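Local coordinates for protein nucleoporin 53 (Pichia guilliermondii, PDB 3P3D) that is probably a structural constituent of the nuclear pore complex, this chain being its RNA recognition motif (RRM) domain, at residues Ile67-Asp70 and Ser74-Asp77; Ile24-Glu29 and Ala84-Val89; Gln28-Ile33 and Val76-Glu81; Pro57-Ser60 and Thr65-Thr68. All blocks are in the same frame, centred on the assembly; numbering follows the deposited sequence.

Interaction 1: Ile67-Asp70 and Ser74-Asp77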
loop_
_atom_site.group_PDB
_atom_site.type_symbol
_atom_site.label_atom_id
_atom_site.label_comp_id
_atom_site.label_asym_id
_atom_site.label_seq_id
_atom_site.Cartn_x
_atom_site.Cartn_y
_atom_site.Cartn_z
ATOM N N ILE A 67 -3.439 1.115 -1.361
ATOM C CA ILE A 67 -2.803 2.437 -1.388
ATOM C C ILE A 67 -3.117 3.045 -2.740
ATOM O O ILE A 67 -2.977 2.390 -3.742
ATOM C CB ILE A 67 -1.262 2.325 -1.276
ATOM C CG1 ILE A 67 -0.842 1.620 0.015
ATOM C CG2 ILE A 67 -0.613 3.677 -1.408
ATOM C CD1 ILE A 67 0.686 1.561 0.164
ATOM N N THR A 68 -3.507 4.305 -2.770
ATOM C CA THR A 68 -3.931 4.927 -3.996
ATOM C C THR A 68 -3.089 6.169 -4.193
ATOM O O THR A 68 -3.020 7.021 -3.300
ATOM C CB THR A 68 -5.445 5.269 -3.930
ATOM O OG1 THR A 68 -6.147 4.112 -3.462
ATOM C CG2 THR A 68 -6.022 5.676 -5.322
ATOM N N TYR A 69 -2.456 6.260 -5.366
ATOM C CA TYR A 69 -1.656 7.405 -5.766
ATOM C C TYR A 69 -2.436 8.413 -6.679
ATOM O O TYR A 69 -3.568 8.144 -7.023
ATOM C CB TYR A 69 -0.418 6.877 -6.504
ATOM C CG TYR A 69 0.495 6.037 -5.643
ATOM C CD1 TYR A 69 1.380 6.633 -4.742
ATOM C CD2 TYR A 69 0.483 4.642 -5.726
ATOM C CE1 TYR A 69 2.230 5.861 -3.954
ATOM C CE2 TYR A 69 1.342 3.874 -4.956
ATOM C CZ TYR A 69 2.205 4.492 -4.068
ATOM O OH TYR A 69 3.014 3.718 -3.269
ATOM N N ASP A 70 -1.816 9.553 -7.038
ATOM C CA ASP A 70 -2.377 10.593 -7.967
ATOM C C ASP A 70 -2.246 10.264 -9.445
ATOM O O ASP A 70 -2.832 10.992 -10.287
ATOM C CB ASP A 70 -1.572 11.903 -7.937
ATOM C CG ASP A 70 -1.529 12.543 -6.611
ATOM O OD1 ASP A 70 -0.747 13.531 -6.463
ATOM O OD2 ASP A 70 -2.275 12.064 -5.727
ATOM N N SER A 74 3.355 6.579 -10.468
ATOM C CA SER A 74 3.590 6.191 -9.085
ATOM C C SER A 74 3.181 4.752 -8.814
ATOM O O SER A 74 3.914 4.030 -8.146
ATOM C CB SER A 74 2.900 7.152 -8.096
ATOM O OG SER A 74 3.551 8.408 -8.067
ATOM N N ALA A 75 2.045 4.329 -9.364
ATOM C CA ALA A 75 1.554 2.960 -9.189
ATOM C C ALA A 75 2.495 1.971 -9.872
ATOM O O ALA A 75 2.871 0.941 -9.298
ATOM C CB ALA A 75 0.111 2.810 -9.747
ATOM N N VAL A 76 2.886 2.300 -11.090
ATOM C CA VAL A 76 3.824 1.477 -11.864
ATOM C C VAL A 76 5.121 1.295 -11.067
ATOM O O VAL A 76 5.604 0.189 -10.927
ATOM C CB VAL A 76 4.106 2.143 -13.246
ATOM C CG1 VAL A 76 5.279 1.522 -13.926
ATOM C CG2 VAL A 76 2.892 2.049 -14.130
ATOM N N ASP A 77 5.636 2.387 -10.499
ATOM C CA ASP A 77 6.880 2.367 -9.734
ATOM C C ASP A 77 6.774 1.571 -8.414
ATOM O O ASP A 77 7.694 0.842 -8.038
ATOM C CB ASP A 77 7.310 3.797 -9.412
ATOM C CG ASP A 77 7.718 4.591 -10.645
ATOM O OD1 ASP A 77 7.847 3.996 -11.745
ATOM O OD2 ASP A 77 7.912 5.821 -10.497
#
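This is a buried packing contact in which the ring of Y69 lies against the first turn of helix 72-79, at S74 and A75. Y69 follows the end of strand 64-68, so the contact closes the short connection from that strand to the helix. No hydrogen bond crosses between the two segments. S74 gives its CB to the ring root, 3.6 Å from Y69 CG, and almost as close to Y69 CB and CD1. The backbone of the helix adds to this: S74 O stands 4.1 Å above one face of the ring, displaced toward the rim. A75 N approaches the ring obliquely, 4.0 Å from Y69 CD2, and A75 CB is a looser apolar neighbour. The opposite face is met by the chain's own I67, whose CG2 is 3.9 Å above the plane. The ring is therefore held between strand and helix. Y69 CG stands anti to the carbonyl carbon (chi1 -64°), which brings the ring across to the helix. The polar ends have partners outside the pair. Y69 OH is hydrogen-bonded to F27 O of helix 20-27. S74 OG is hydrogen-bonded to F30 O and to N71 ND2. Such a ring between sheet and helix belongs to the third strand-to-second helix junction of the RRM fold, where both helices pack on one face of the antiparallel sheet.

Interaction 2: Ile24-Glu29 and Ala84-Val89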
loop_
_atom_site.group_PDB
_atom_site.type_symbol
_atom_site.label_atom_id
_atom_site.label_comp_id
_atom_site.label_asym_id
_atom_site.label_seq_id
_atom_site.Cartn_x
_atom_site.Cartn_y
_atom_site.Cartn_z
ATOM N N ILE A 24 3.460 1.642 4.963
ATOM C CA ILE A 24 2.731 2.729 4.318
ATOM C C ILE A 24 3.699 3.872 4.109
ATOM O O ILE A 24 3.793 4.413 3.027
ATOM C CB ILE A 24 1.489 3.159 5.153
ATOM C CG1 ILE A 24 0.441 2.035 5.148
ATOM C CG2 ILE A 24 0.828 4.440 4.580
ATOM C CD1 ILE A 24 -0.605 2.141 6.285
ATOM N N ALA A 25 4.456 4.204 5.147
ATOM C CA ALA A 25 5.425 5.283 5.068
ATOM C C ALA A 25 6.421 5.059 3.943
ATOM O O ALA A 25 6.738 5.972 3.170
ATOM C CB ALA A 25 6.152 5.418 6.386
ATOM N N TYR A 26 6.925 3.839 3.848
ATOM C CA TYR A 26 7.859 3.521 2.791
ATOM C C TYR A 26 7.193 3.771 1.435
ATOM O O TYR A 26 7.801 4.376 0.552
ATOM C CB TYR A 26 8.343 2.077 2.941
ATOM C CG TYR A 26 9.173 1.565 1.793
ATOM C CD1 TYR A 26 10.514 1.934 1.648
ATOM C CD2 TYR A 26 8.625 0.703 0.867
ATOM C CE1 TYR A 26 11.284 1.449 0.587
ATOM C CE2 TYR A 26 9.371 0.211 -0.182
ATOM C CZ TYR A 26 10.690 0.574 -0.318
ATOM O OH TYR A 26 11.396 0.063 -1.379
ATOM N N PHE A 27 5.931 3.357 1.273
ATOM C CA PHE A 27 5.304 3.487 -0.048
ATOM C C PHE A 27 4.983 4.928 -0.488
ATOM O O PHE A 27 4.715 5.164 -1.671
ATOM C CB PHE A 27 4.112 2.556 -0.186
ATOM C CG PHE A 27 4.522 1.169 -0.545
ATOM C CD1 PHE A 27 4.933 0.283 0.440
ATOM C CD2 PHE A 27 4.582 0.774 -1.861
ATOM C CE1 PHE A 27 5.381 -0.971 0.126
ATOM C CE2 PHE A 27 5.033 -0.476 -2.186
ATOM C CZ PHE A 27 5.429 -1.359 -1.190
ATOM N N GLN A 28 5.063 5.886 0.438
ATOM C CA GLN A 28 4.978 7.290 0.067
ATOM C C GLN A 28 6.150 7.750 -0.803
ATOM O O GLN A 28 6.043 8.721 -1.540
ATOM C CB GLN A 28 4.867 8.174 1.316
ATOM C CG GLN A 28 4.837 9.666 1.019
ATOM C CD GLN A 28 4.521 10.495 2.265
ATOM O OE1 GLN A 28 5.344 10.605 3.168
ATOM N NE2 GLN A 28 3.329 11.081 2.305
ATOM N N GLU A 29 7.255 7.037 -0.741
ATOM C CA GLU A 29 8.404 7.345 -1.587
ATOM C C GLU A 29 8.102 7.253 -3.087
ATOM O O GLU A 29 8.868 7.766 -3.891
ATOM C CB GLU A 29 9.564 6.397 -1.254
ATOM C CG GLU A 29 10.167 6.632 0.147
ATOM C CD GLU A 29 11.345 5.710 0.464
ATOM O OE1 GLU A 29 11.999 5.181 -0.481
ATOM O OE2 GLU A 29 11.600 5.516 1.678
ATOM N N ALA A 84 10.301 -7.307 -2.738
ATOM C CA ALA A 84 11.357 -6.654 -2.009
ATOM C C ALA A 84 11.329 -7.139 -0.584
ATOM O O ALA A 84 10.268 -7.398 -0.053
ATOM C CB ALA A 84 11.172 -5.123 -2.049
ATOM N N VAL A 85 12.495 -7.252 0.044
ATOM C CA VAL A 85 12.569 -7.566 1.458
ATOM C C VAL A 85 12.582 -6.242 2.189
ATOM O O VAL A 85 13.294 -5.322 1.798
ATOM C CB VAL A 85 13.828 -8.375 1.789
ATOM C CG1 VAL A 85 13.876 -8.752 3.301
ATOM C CG2 VAL A 85 13.890 -9.608 0.924
ATOM N N PHE A 86 11.783 -6.134 3.238
ATOM C CA PHE A 86 11.651 -4.886 3.957
ATOM C C PHE A 86 11.684 -5.204 5.437
ATOM O O PHE A 86 10.807 -5.921 5.933
ATOM C CB PHE A 86 10.328 -4.216 3.591
ATOM C CG PHE A 86 10.173 -2.845 4.145
ATOM C CD1 PHE A 86 10.785 -1.762 3.535
ATOM C CD2 PHE A 86 9.410 -2.629 5.252
ATOM C CE1 PHE A 86 10.631 -0.482 4.045
ATOM C CE2 PHE A 86 9.241 -1.355 5.763
ATOM C CZ PHE A 86 9.857 -0.278 5.155
ATOM N N ASN A 87 12.698 -4.685 6.138
ATOM C CA ASN A 87 12.914 -5.013 7.547
ATOM C C ASN A 87 12.672 -6.504 7.830
ATOM O O ASN A 87 11.924 -6.849 8.745
ATOM C CB ASN A 87 12.034 -4.138 8.473
ATOM C CG ASN A 87 12.304 -2.625 8.307
ATOM O OD1 ASN A 87 13.260 -2.217 7.628
ATOM N ND2 ASN A 87 11.446 -1.789 8.921
ATOM N N GLY A 88 13.280 -7.374 7.024
ATOM C CA GLY A 88 13.236 -8.828 7.266
ATOM C C GLY A 88 11.966 -9.595 6.889
ATOM O O GLY A 88 11.805 -10.760 7.278
ATOM N N VAL A 89 11.057 -8.968 6.136
ATOM C CA VAL A 89 9.891 -9.688 5.587
ATOM C C VAL A 89 9.795 -9.401 4.104
ATOM O O VAL A 89 10.260 -8.364 3.627
ATOM C CB VAL A 89 8.532 -9.279 6.249
ATOM C CG1 VAL A 89 8.620 -9.269 7.771
ATOM C CG2 VAL A 89 8.107 -7.930 5.763
#
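F86 meets Y26 of helix 20-27 at the partly exposed margin of the domain, and the segment leads up to this pair from A84. The CB of A84 points toward the helix. V85 is the strand residue before F86. At F86, CG lies anti to the backbone N (chi1 -173°), which sends the ring to Y26. Its CE1 sits over one face of the Y26 ring, 3.4 Å from Y26 CG, while F86 CZ approaches Y26 CB at 3.6 Å. The two planes are 49° apart, so the pair is oblique. The side chains slide past each other in opposite directions. Replacing Y26 by an alanine would probably leave F86 without its ring partner and E81 without the hydroxyl now hydrogen-bonded to its OE1. In the RRM fold strand 85-86 is the first arm of a small hairpin that turns into the last long strand, 89-95. N87 and G88 fill its type I' turn, and N87 CG also lies 4.1 Å above one face of the F86 ring. The positive phi of G88 suits glycine. V89 closes the turn: F86 N donates to V89 O at 2.7 Å, and V89 N donates back to F86 O.

Interaction 3: Gln28-Ile33 and Val76-Glu81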
loop_
_atom_site.group_PDB
_atom_site.type_symbol
_atom_site.label_atom_id
_atom_site.label_comp_id
_atom_site.label_asym_id
_atom_site.label_seq_id
_atom_site.Cartn_x
_atom_site.Cartn_y
_atom_site.Cartn_z
ATOM N N GLN A 28 5.063 5.886 0.438
ATOM C CA GLN A 28 4.978 7.290 0.067
ATOM C C GLN A 28 6.150 7.750 -0.803
ATOM O O GLN A 28 6.043 8.721 -1.540
ATOM C CB GLN A 28 4.867 8.174 1.316
ATOM C CG GLN A 28 4.837 9.666 1.019
ATOM C CD GLN A 28 4.521 10.495 2.265
ATOM O OE1 GLN A 28 5.344 10.605 3.168
ATOM N NE2 GLN A 28 3.329 11.081 2.305
ATOM N N GLU A 29 7.255 7.037 -0.741
ATOM C CA GLU A 29 8.404 7.345 -1.587
ATOM C C GLU A 29 8.102 7.253 -3.087
ATOM O O GLU A 29 8.868 7.766 -3.891
ATOM C CB GLU A 29 9.564 6.397 -1.254
ATOM C CG GLU A 29 10.167 6.632 0.147
ATOM C CD GLU A 29 11.345 5.710 0.464
ATOM O OE1 GLU A 29 11.999 5.181 -0.481
ATOM O OE2 GLU A 29 11.600 5.516 1.678
ATOM N N PHE A 30 7.007 6.582 -3.460
ATOM C CA PHE A 30 6.657 6.410 -4.870
ATOM C C PHE A 30 5.710 7.481 -5.401
ATOM O O PHE A 30 5.573 7.669 -6.622
ATOM C CB PHE A 30 6.106 4.996 -5.083
ATOM C CG PHE A 30 7.049 3.953 -4.599
ATOM C CD1 PHE A 30 8.325 3.887 -5.138
ATOM C CD2 PHE A 30 6.713 3.111 -3.556
ATOM C CE1 PHE A 30 9.247 2.975 -4.674
ATOM C CE2 PHE A 30 7.624 2.200 -3.076
ATOM C CZ PHE A 30 8.905 2.140 -3.630
ATOM N N GLY A 31 5.080 8.196 -4.485
ATOM C CA GLY A 31 4.114 9.218 -4.875
ATOM C C GLY A 31 3.299 9.654 -3.681
ATOM O O GLY A 31 3.332 9.022 -2.631
ATOM N N THR A 32 2.584 10.752 -3.860
ATOM C CA THR A 32 1.621 11.211 -2.883
ATOM C C THR A 32 0.529 10.184 -2.712
ATOM O O THR A 32 -0.022 9.706 -3.691
ATOM C CB THR A 32 1.006 12.532 -3.348
ATOM O OG1 THR A 32 2.029 13.533 -3.290
ATOM C CG2 THR A 32 -0.211 12.957 -2.433
ATOM N N ILE A 33 0.222 9.832 -1.467
ATOM C CA ILE A 33 -0.827 8.862 -1.205
ATOM C C ILE A 33 -2.162 9.576 -0.890
ATOM O O ILE A 33 -2.182 10.573 -0.170
ATOM C CB ILE A 33 -0.384 7.885 -0.086
ATOM C CG1 ILE A 33 0.781 7.015 -0.611
ATOM C CG2 ILE A 33 -1.562 7.011 0.359
ATOM C CD1 ILE A 33 1.433 6.127 0.421
ATOM N N VAL A 76 2.886 2.300 -11.090
ATOM C CA VAL A 76 3.824 1.477 -11.864
ATOM C C VAL A 76 5.121 1.295 -11.067
ATOM O O VAL A 76 5.604 0.189 -10.927
ATOM C CB VAL A 76 4.106 2.143 -13.246
ATOM C CG1 VAL A 76 5.279 1.522 -13.926
ATOM C CG2 VAL A 76 2.892 2.049 -14.130
ATOM N N ASP A 77 5.636 2.387 -10.499
ATOM C CA ASP A 77 6.880 2.367 -9.734
ATOM C C ASP A 77 6.774 1.571 -8.414
ATOM O O ASP A 77 7.694 0.842 -8.038
ATOM C CB ASP A 77 7.310 3.797 -9.412
ATOM C CG ASP A 77 7.718 4.591 -10.645
ATOM O OD1 ASP A 77 7.847 3.996 -11.745
ATOM O OD2 ASP A 77 7.912 5.821 -10.497
ATOM N N ALA A 78 5.670 1.753 -7.701
ATOM C CA ALA A 78 5.421 0.998 -6.477
ATOM C C ALA A 78 5.412 -0.492 -6.748
ATOM O O ALA A 78 5.948 -1.262 -6.007
ATOM C CB ALA A 78 4.110 1.426 -5.866
ATOM N N LEU A 79 4.797 -0.872 -7.854
ATOM C CA LEU A 79 4.642 -2.266 -8.248
ATOM C C LEU A 79 5.967 -2.981 -8.387
ATOM O O LEU A 79 6.038 -4.184 -8.201
ATOM C CB LEU A 79 3.940 -2.319 -9.588
ATOM C CG LEU A 79 2.898 -3.400 -9.793
ATOM C CD1 LEU A 79 1.854 -3.378 -8.686
ATOM C CD2 LEU A 79 2.281 -3.115 -11.164
ATOM N N LEU A 80 7.005 -2.232 -8.739
ATOM C CA LEU A 80 8.345 -2.768 -8.855
ATOM C C LEU A 80 8.896 -3.244 -7.528
ATOM O O LEU A 80 9.856 -3.961 -7.517
ATOM C CB LEU A 80 9.311 -1.717 -9.425
ATOM C CG LEU A 80 9.056 -1.097 -10.800
ATOM C CD1 LEU A 80 10.126 -0.042 -11.107
ATOM C CD2 LEU A 80 9.046 -2.176 -11.862
ATOM N N GLU A 81 8.309 -2.826 -6.410
ATOM C CA GLU A 81 8.687 -3.344 -5.080
ATOM C C GLU A 81 8.156 -4.730 -4.738
ATOM O O GLU A 81 8.364 -5.209 -3.642
ATOM C CB GLU A 81 8.243 -2.383 -3.992
ATOM C CG GLU A 81 9.086 -1.109 -3.975
ATOM C CD GLU A 81 10.571 -1.413 -3.910
ATOM O OE1 GLU A 81 11.017 -1.936 -2.869
ATOM O OE2 GLU A 81 11.272 -1.171 -4.914
HETATM O O HOH W 1 6.791 8.185 -8.856
#
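The F30 ring has A78 CA over one face, 3.8 Å above the plane, with D77 O farther off on the same face. E81 CG comes to the ring obliquely. In the RRM fold this joins the loop after helix 20-27 to A78 of helix 72-79 and to E81. The approach of A78 is a CH-pi contact: its CA is 4.0 Å from the ring centroid and 21° off the normal. A78 CB adds apolar contact, 3.9 Å from F30 CD2. At the far end of the ring, E81 CG is 3.3 Å from F30 CZ, a tight touch. The F30 and E81 side chains cross at about a right angle. E81 bends at chi2, and its carboxylate plane is 23° from the ring plane. E81 OE1 is hydrogen-bonded to Y26 OH. The F27 ring also meets F30, planes at about 60°. With an alanine in place of F30, A78 CA would lose its ring face and a gap is likely to open between loop and helix beside E81. A water bridges the two segments beside the ring, donating to F30 O at 2.6 Å and to D77 OD2 at 3.1 Å.

Interaction 4: Pro57-Ser60 and Thr65-Thr68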
loop_
_atom_site.group_PDB
_atom_site.type_symbol
_atom_site.label_atom_id
_atom_site.label_comp_id
_atom_site.label_asym_id
_atom_site.label_seq_id
_atom_site.Cartn_x
_atom_site.Cartn_y
_atom_site.Cartn_z
ATOM N N PRO A 57 -11.354 6.288 0.486
ATOM C CA PRO A 57 -11.517 5.600 1.757
ATOM C C PRO A 57 -10.487 4.499 1.919
ATOM O O PRO A 57 -10.030 3.923 0.935
ATOM C CB PRO A 57 -12.919 5.000 1.649
ATOM C CG PRO A 57 -13.069 4.713 0.162
ATOM C CD PRO A 57 -12.171 5.679 -0.582
ATOM N N ILE A 58 -10.154 4.205 3.166
ATOM C CA ILE A 58 -9.129 3.231 3.493
ATOM C C ILE A 58 -9.688 1.818 3.435
ATOM O O ILE A 58 -10.628 1.490 4.147
ATOM C CB ILE A 58 -8.569 3.495 4.904
ATOM C CG1 ILE A 58 -7.868 4.859 4.932
ATOM C CG2 ILE A 58 -7.640 2.373 5.339
ATOM C CD1 ILE A 58 -7.371 5.273 6.304
ATOM N N PHE A 59 -9.110 0.996 2.566
ATOM C CA PHE A 59 -9.346 -0.432 2.564
ATOM C C PHE A 59 -8.095 -1.125 3.053
ATOM O O PHE A 59 -7.026 -0.982 2.449
ATOM C CB PHE A 59 -9.681 -0.925 1.172
ATOM C CG PHE A 59 -11.100 -0.724 0.803
ATOM C CD1 PHE A 59 -12.099 -1.436 1.463
ATOM C CD2 PHE A 59 -11.455 0.176 -0.192
ATOM C CE1 PHE A 59 -13.432 -1.259 1.141
ATOM C CE2 PHE A 59 -12.797 0.359 -0.534
ATOM C CZ PHE A 59 -13.787 -0.367 0.136
ATOM N N SER A 60 -8.225 -1.863 4.150
ATOM C CA SER A 60 -7.110 -2.614 4.704
ATOM C C SER A 60 -7.639 -3.719 5.595
ATOM O O SER A 60 -8.821 -3.743 5.940
ATOM C CB SER A 60 -6.124 -1.714 5.469
ATOM O OG SER A 60 -6.668 -1.164 6.653
ATOM N N THR A 65 -2.913 -3.657 2.684
ATOM C CA THR A 65 -3.563 -2.365 2.543
ATOM C C THR A 65 -3.688 -2.019 1.096
ATOM O O THR A 65 -2.833 -2.347 0.292
ATOM C CB THR A 65 -2.765 -1.184 3.154
ATOM O OG1 THR A 65 -2.205 -1.551 4.418
ATOM C CG2 THR A 65 -3.681 0.014 3.325
ATOM N N LYS A 66 -4.738 -1.298 0.774
ATOM C CA LYS A 66 -4.812 -0.656 -0.507
ATOM C C LYS A 66 -4.149 0.673 -0.322
ATOM O O LYS A 66 -4.236 1.261 0.760
ATOM C CB LYS A 66 -6.261 -0.515 -0.922
ATOM C CG LYS A 66 -6.539 0.209 -2.215
ATOM C CD LYS A 66 -8.074 0.278 -2.361
ATOM C CE LYS A 66 -8.552 1.428 -3.195
ATOM N NZ LYS A 66 -8.251 1.117 -4.615
ATOM N N ILE A 67 -3.439 1.115 -1.361
ATOM C CA ILE A 67 -2.803 2.437 -1.388
ATOM C C ILE A 67 -3.117 3.045 -2.740
ATOM O O ILE A 67 -2.977 2.390 -3.742
ATOM C CB ILE A 67 -1.262 2.325 -1.276
ATOM C CG1 ILE A 67 -0.842 1.620 0.015
ATOM C CG2 ILE A 67 -0.613 3.677 -1.408
ATOM C CD1 ILE A 67 0.686 1.561 0.164
ATOM N N THR A 68 -3.507 4.305 -2.770
ATOM C CA THR A 68 -3.931 4.927 -3.996
ATOM C C THR A 68 -3.089 6.169 -4.193
ATOM O O THR A 68 -3.020 7.021 -3.300
ATOM C CB THR A 68 -5.445 5.269 -3.930
ATOM O OG1 THR A 68 -6.147 4.112 -3.462
ATOM C CG2 THR A 68 -6.022 5.676 -5.322
#
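The second and third strands of the RRM sheet form a hairpin, and here F59, leading into strand 60-61, and S60 meet T65 and K66 of the next strand. Strand 60-61 is an outermost strand of the sheet in this chain. S60 and T65 form an antiparallel non-hydrogen-bonded pair, with CA atoms 4.2 Å apart. Their side chains lie on the same face: S60 CB is 3.7 Å from T65 CG2. T65 CG2, anti to the backbone N, also lies 3.6 Å from F59 O. T65 OG1 is hydrogen-bonded to Y15 OH outside the pair. F59 and K66 run side by side, pointing the same way. The aliphatic part of the lysine does the touching, with K66 CD 4.0 Å from F59 CD2, oblique to the ring. K66 is extended until chi4 (74°), where the chain bends and NZ leaves the phenyl ring. The charged end makes a cation-pi contact with Y96. K66 lies across A9 and L11 of the central strand, on the face that classical RRMs use for RNA. The single hydrogen bond across the segments is nearly straight: K66 N donates to F59 O at 2.9 Å, with an N-H...O angle of 173°.

In the fold
Interactions 1 and 3 both use helix 72-79 and sit about 5 Å apart, centre to centre. Interaction 1 is buried; interaction 3 is partly buried and includes a bridging water. Interaction 2 lies at the surface, yet Y26 OH to E81 OE1 ties it to interaction 3. F27, beside Y26, reaches inward to I67 and so connects the helix of interaction 2 with strand 64-68. Interaction 4 shares that strand with interaction 1 but is on the opposite side of the chain's centre from interactions 2 and 3. Its chemistry differs too. It alone has a backbone hydrogen bond between its segments, while the other three have no direct hydrogen bond and are carried mainly by aromatic packing.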